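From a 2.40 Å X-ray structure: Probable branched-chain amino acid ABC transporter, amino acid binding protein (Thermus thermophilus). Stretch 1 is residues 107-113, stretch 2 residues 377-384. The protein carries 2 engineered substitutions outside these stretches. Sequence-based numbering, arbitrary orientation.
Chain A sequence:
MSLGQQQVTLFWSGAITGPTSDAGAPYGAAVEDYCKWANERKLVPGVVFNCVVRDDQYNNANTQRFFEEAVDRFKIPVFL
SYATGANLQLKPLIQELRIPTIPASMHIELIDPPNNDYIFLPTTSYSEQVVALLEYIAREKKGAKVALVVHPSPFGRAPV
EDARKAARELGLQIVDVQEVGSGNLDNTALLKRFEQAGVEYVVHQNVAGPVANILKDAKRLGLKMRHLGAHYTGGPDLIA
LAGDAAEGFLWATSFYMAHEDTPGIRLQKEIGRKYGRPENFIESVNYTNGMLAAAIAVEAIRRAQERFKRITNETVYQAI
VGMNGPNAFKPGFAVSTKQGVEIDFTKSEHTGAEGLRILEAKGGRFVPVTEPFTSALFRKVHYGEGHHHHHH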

ATOM      1  N   HIS A 107       9.181  -1.606 -20.443  1.00  7.93           N
ATOM      2  CA  HIS A 107       8.561  -1.760 -21.718  1.00  8.72           C
ATOM      3  C   HIS A 107       9.540  -1.323 -22.803  1.00  9.34           C
ATOM      4  O   HIS A 107      10.085  -0.226 -22.733  1.00  8.11           O
ATOM      5  CB  HIS A 107       7.279  -0.973 -21.804  1.00  8.44           C
ATOM      6  CG  HIS A 107       6.582  -1.164 -23.098  1.00  8.97           C
ATOM      7  ND1 HIS A 107       5.589  -0.319 -23.552  1.00 13.57           N
ATOM      8  CD2 HIS A 107       6.756  -2.093 -24.057  1.00  7.31           C
ATOM      9  CE1 HIS A 107       5.142  -0.754 -24.714  1.00 12.91           C
ATOM     10  NE2 HIS A 107       5.837  -1.830 -25.044  1.00 12.95           N
ATOM     11  N   ILE A 108       9.768  -2.177 -23.795  1.00 10.18           N
ATOM     12  CA  ILE A 108      10.793  -1.869 -24.810  1.00 11.89           C
ATOM     13  C   ILE A 108      10.513  -0.593 -25.645  1.00 13.99           C
ATOM     14  O   ILE A 108      11.446   0.141 -26.075  1.00 14.65           O
ATOM     15  CB  ILE A 108      11.014  -3.052 -25.729  1.00 11.36           C
ATOM     16  CG1 ILE A 108      12.291  -2.857 -26.514  1.00  9.50           C
ATOM     17  CG2 ILE A 108       9.767  -3.291 -26.643  1.00 11.25           C
ATOM     18  CD1 ILE A 108      13.576  -2.976 -25.674  1.00  6.59           C
ATOM     19  N   GLU A 109       9.227  -0.329 -25.845  1.00 14.16           N
ATOM     20  CA  GLU A 109       8.760   0.835 -26.583  1.00 16.28           C
ATOM     21  C   GLU A 109       9.336   2.157 -26.027  1.00 15.20           C
ATOM     22  O   GLU A 109       9.489   3.158 -26.751  1.00 15.09           O
ATOM     23  CB  GLU A 109       7.206   0.820 -26.617  1.00 16.35           C
ATOM     24  CG  GLU A 109       6.535   1.962 -27.390  1.00 25.01           C
ATOM     25  CD  GLU A 109       7.056   2.093 -28.832  1.00 34.33           C
ATOM     26  OE1 GLU A 109       7.371   1.032 -29.472  1.00 38.98           O
ATOM     27  OE2 GLU A 109       7.133   3.250 -29.330  1.00 35.48           O
ATOM     28  N   LEU A 110       9.662   2.153 -24.741  1.00 13.89           N
ATOM     29  CA  LEU A 110      10.233   3.327 -24.097  1.00 12.58           C
ATOM     30  C   LEU A 110      11.581   3.729 -24.660  1.00 12.34           C
ATOM     31  O   LEU A 110      11.867   4.912 -24.679  1.00 12.12           O
ATOM     32  CB  LEU A 110      10.372   3.123 -22.586  1.00 11.88           C
ATOM     33  CG  LEU A 110       9.081   2.854 -21.801  1.00 11.64           C
ATOM     34  CD1 LEU A 110       9.356   2.808 -20.276  1.00  6.91           C
ATOM     35  CD2 LEU A 110       7.964   3.847 -22.160  1.00  6.29           C
ATOM     36  N   ILE A 111      12.402   2.764 -25.080  1.00 12.38           N
ATOM     37  CA  ILE A 111      13.719   3.071 -25.638  1.00 13.77           C
ATOM     38  C   ILE A 111      13.725   2.963 -27.182  1.00 14.61           C
ATOM     39  O   ILE A 111      14.773   2.985 -27.790  1.00 14.13           O
ATOM     40  CB  ILE A 111      14.886   2.269 -24.974  1.00 13.91           C
ATOM     41  CG1 ILE A 111      14.592   0.783 -24.871  1.00 14.66           C
ATOM     42  CG2 ILE A 111      15.101   2.722 -23.528  1.00 13.39           C
ATOM     43  CD1 ILE A 111      15.249  -0.065 -25.817  1.00 16.65           C
ATOM     44  N   ASP A 112      12.539   2.851 -27.787  1.00 15.27           N
ATOM     45  CA  ASP A 112      12.377   2.873 -29.248  1.00 16.11           C
ATOM     46  C   ASP A 112      11.992   4.276 -29.696  1.00 15.40           C
ATOM     47  O   ASP A 112      11.456   5.021 -28.909  1.00 15.31           O
ATOM     48  CB  ASP A 112      11.303   1.896 -29.703  1.00 16.68           C
ATOM     49  CG  ASP A 112      11.786   0.445 -29.710  1.00 21.26           C
ATOM     50  OD1 ASP A 112      12.997   0.151 -29.480  1.00 22.48           O
ATOM     51  OD2 ASP A 112      10.912  -0.414 -29.934  1.00 26.53           O
ATOM     52  N   PRO A 113      12.347   4.651 -30.937  1.00 15.28           N
ATOM     53  CA  PRO A 113      12.111   6.000 -31.476  1.00 15.17           C
ATOM     54  C   PRO A 113      10.645   6.244 -31.665  1.00 15.13           C
ATOM     55  O   PRO A 113       9.888   5.290 -31.809  1.00 16.25           O
ATOM     56  CB  PRO A 113      12.790   5.966 -32.847  1.00 14.97           C
ATOM     57  CG  PRO A 113      13.117   4.519 -33.080  1.00 15.80           C
ATOM     58  CD  PRO A 113      13.297   3.890 -31.771  1.00 14.53           C
ATOM     59  N   LEU A 377      15.721 -14.573 -30.536  1.00 13.72           N
ATOM     60  CA  LEU A 377      14.335 -14.524 -31.049  1.00 13.73           C
ATOM     61  C   LEU A 377      13.617 -13.158 -30.803  1.00 13.82           C
ATOM     62  O   LEU A 377      13.013 -12.563 -31.717  1.00 14.70           O
ATOM     63  CB  LEU A 377      13.496 -15.655 -30.481  1.00 12.86           C
ATOM     64  CG  LEU A 377      12.049 -15.733 -31.015  1.00 13.78           C
ATOM     65  CD1 LEU A 377      12.015 -15.683 -32.546  1.00 13.89           C
ATOM     66  CD2 LEU A 377      11.334 -17.007 -30.551  1.00 12.89           C
ATOM     67  N   PHE A 378      13.669 -12.675 -29.571  1.00 13.51           N
ATOM     68  CA  PHE A 378      13.182 -11.339 -29.264  1.00 13.35           C
ATOM     69  C   PHE A 378      13.733 -10.291 -30.223  1.00 13.78           C
ATOM     70  O   PHE A 378      12.990  -9.412 -30.695  1.00 13.72           O
ATOM     71  CB  PHE A 378      13.514 -10.927 -27.825  1.00 12.71           C
ATOM     72  CG  PHE A 378      13.457  -9.436 -27.605  1.00 11.53           C
ATOM     73  CD1 PHE A 378      12.261  -8.756 -27.693  1.00  9.60           C
ATOM     74  CD2 PHE A 378      14.603  -8.719 -27.344  1.00  9.47           C
ATOM     75  CE1 PHE A 378      12.199  -7.364 -27.516  1.00  8.07           C
ATOM     76  CE2 PHE A 378      14.536  -7.353 -27.153  1.00 14.78           C
ATOM     77  CZ  PHE A 378      13.332  -6.667 -27.257  1.00  8.13           C
ATOM     78  N   ARG A 379      15.030 -10.345 -30.500  1.00 13.94           N
ATOM     79  CA  ARG A 379      15.574  -9.327 -31.385  1.00 14.65           C
ATOM     80  C   ARG A 379      15.075  -9.508 -32.831  1.00 15.07           C
ATOM     81  O   ARG A 379      14.731  -8.512 -33.467  1.00 14.33           O
ATOM     82  CB  ARG A 379      17.089  -9.218 -31.286  1.00 14.71           C
ATOM     83  CG  ARG A 379      17.583  -8.746 -29.969  1.00 14.19           C
ATOM     84  CD  ARG A 379      18.988  -9.214 -29.725  1.00 18.70           C
ATOM     85  NE  ARG A 379      19.586  -8.663 -28.498  1.00 24.03           N
ATOM     86  CZ  ARG A 379      19.192  -8.921 -27.238  1.00 23.06           C
ATOM     87  NH1 ARG A 379      18.184  -9.738 -26.978  1.00 22.36           N
ATOM     88  NH2 ARG A 379      19.841  -8.379 -26.220  1.00 24.39           N
ATOM     89  N   LYS A 380      14.969 -10.747 -33.332  1.00 15.81           N
ATOM     90  CA  LYS A 380      14.370 -10.887 -34.668  1.00 17.30           C
ATOM     91  C   LYS A 380      12.938 -10.349 -34.766  1.00 16.68           C
ATOM     92  O   LYS A 380      12.662  -9.546 -35.631  1.00 15.91           O
ATOM     93  CB  LYS A 380      14.509 -12.276 -35.323  1.00 17.80           C
ATOM     94  CG  LYS A 380      14.068 -13.452 -34.506  1.00 23.99           C
ATOM     95  CD  LYS A 380      15.279 -14.279 -33.842  1.00 29.92           C
ATOM     96  CE  LYS A 380      15.876 -15.446 -34.725  1.00 29.98           C
ATOM     97  NZ  LYS A 380      16.311 -16.660 -33.973  1.00 25.09           N
ATOM     98  N   VAL A 381      12.039 -10.754 -33.870  1.00 17.20           N
ATOM     99  CA  VAL A 381      10.653 -10.288 -33.986  1.00 17.09           C
ATOM    100  C   VAL A 381      10.515  -8.798 -33.739  1.00 17.41           C
ATOM    101  O   VAL A 381       9.642  -8.145 -34.314  1.00 18.62           O
ATOM    102  CB  VAL A 381       9.633 -11.119 -33.151  1.00 16.92           C
ATOM    103  CG1 VAL A 381       9.820 -12.617 -33.459  1.00 17.98           C
ATOM    104  CG2 VAL A 381       9.725 -10.829 -31.644  1.00 16.31           C
ATOM    105  N   HIS A 382      11.369  -8.248 -32.898  1.00 17.39           N
ATOM    106  CA  HIS A 382      11.233  -6.854 -32.568  1.00 17.66           C
ATOM    107  C   HIS A 382      11.989  -5.883 -33.473  1.00 19.14           C
ATOM    108  O   HIS A 382      11.460  -4.845 -33.808  1.00 19.41           O
ATOM    109  CB  HIS A 382      11.545  -6.587 -31.096  1.00 16.86           C
ATOM    110  CG  HIS A 382      11.028  -5.266 -30.639  1.00 14.41           C
ATOM    111  ND1 HIS A 382      11.811  -4.136 -30.612  1.00 13.60           N
ATOM    112  CD2 HIS A 382       9.778  -4.869 -30.315  1.00 12.93           C
ATOM    113  CE1 HIS A 382      11.076  -3.106 -30.249  1.00 13.37           C
ATOM    114  NE2 HIS A 382       9.834  -3.524 -30.066  1.00 14.06           N
ATOM    115  N   TYR A 383      13.223  -6.212 -33.851  1.00 20.96           N
ATOM    116  CA  TYR A 383      14.049  -5.343 -34.681  1.00 22.61           C
ATOM    117  C   TYR A 383      14.139  -5.794 -36.166  1.00 23.94           C
ATOM    118  O   TYR A 383      14.550  -4.993 -37.020  1.00 24.68           O
ATOM    119  CB  TYR A 383      15.444  -5.197 -34.062  1.00 22.61           C
ATOM    120  CG  TYR A 383      15.442  -4.440 -32.725  1.00 24.52           C
ATOM    121  CD1 TYR A 383      15.263  -3.042 -32.676  1.00 26.54           C
ATOM    122  CD2 TYR A 383      15.585  -5.127 -31.519  1.00 23.37           C
ATOM    123  CE1 TYR A 383      15.252  -2.367 -31.437  1.00 28.41           C
ATOM    124  CE2 TYR A 383      15.572  -4.489 -30.305  1.00 25.33           C
ATOM    125  CZ  TYR A 383      15.406  -3.116 -30.258  1.00 29.57           C
ATOM    126  OH  TYR A 383      15.384  -2.509 -29.032  1.00 31.45           O
ATOM    127  N   GLY A 384      13.760  -7.044 -36.460  1.00 23.84           N
ATOM    128  CA  GLY A 384      13.755  -7.583 -37.821  1.00 25.17           C
ATOM    129  C   GLY A 384      15.125  -8.081 -38.217  1.00 26.70           C
ATOM    130  O   GLY A 384      16.051  -8.076 -37.375  1.00 28.11           O
TER

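Two segments of one chain, at least 270 residues apart in sequence wherever they touch, meet through a few side chains and bury 210 Å² in all. Residues L377 to Y383 of stretch 2 are helical, in a helix that begins earlier in the chain; stretch 1 is a compact turn, held by backbone bonds from L110 N to H107 O (3.1 Å) and from I111 N to I108 O (3.0 Å), with a weak one from D112 N to E109 O (3.2 Å). The backbones stay well apart: the CA atoms of I108 and H382 are 9.2 Å from each other, those of D112 and Y383 10.0 Å, so side chains must span the gap.

Along stretch 2, L377 is buried but out of reach of the turn. L377 O accepts from V381 N at 3.0 Å, part of the regular helical bonding. F378 is the first residue to make contact. The F378 CA-to-CB bond points toward stretch 1, and with chi1 in t the ring brings F378 CZ to 4.0 Å from I108 CG1. The isoleucine carbon lies at the ring edge, near its plane, so this is a plain apolar contact between two buried side chains rather than packing on the aromatic face.

R379, K380 and V381 take no part in the contact. One helical turn beyond F378, H382 again points toward stretch 1; H382 N bonds to F378 O at 3.0 Å, and this spacing places both side chains on the side of the helix that meets the turn. I108, itself directed toward the helix, reaches both. The imidazole also lies beside the D112 carboxylate, which approaches the ring edge near its plane. This pairing is polar, but the imidazole is probably turned over in the model, so its exact bonding remains open.

Y383 leaves its CA sideways, yet its long side chain brings the hydroxyl back to the turn. Y383 OH lies 3.8 Å from I108 CD1 and 4.0 Å from I111 CD1, so aliphatic carbon borders the phenol's polar end. D112 OD1 is 3.6 Å from Y383 OH, making the carboxylate a neighbour of both H382 and Y383. The helical bonding continues with Y383 N to R379 O at 2.8 Å and G384 N to K380 O at 2.9 Å. At G384 the chain turns to a phi of 83°, a positive value that glycine adopts readily, and G384 makes no contact with stretch 1.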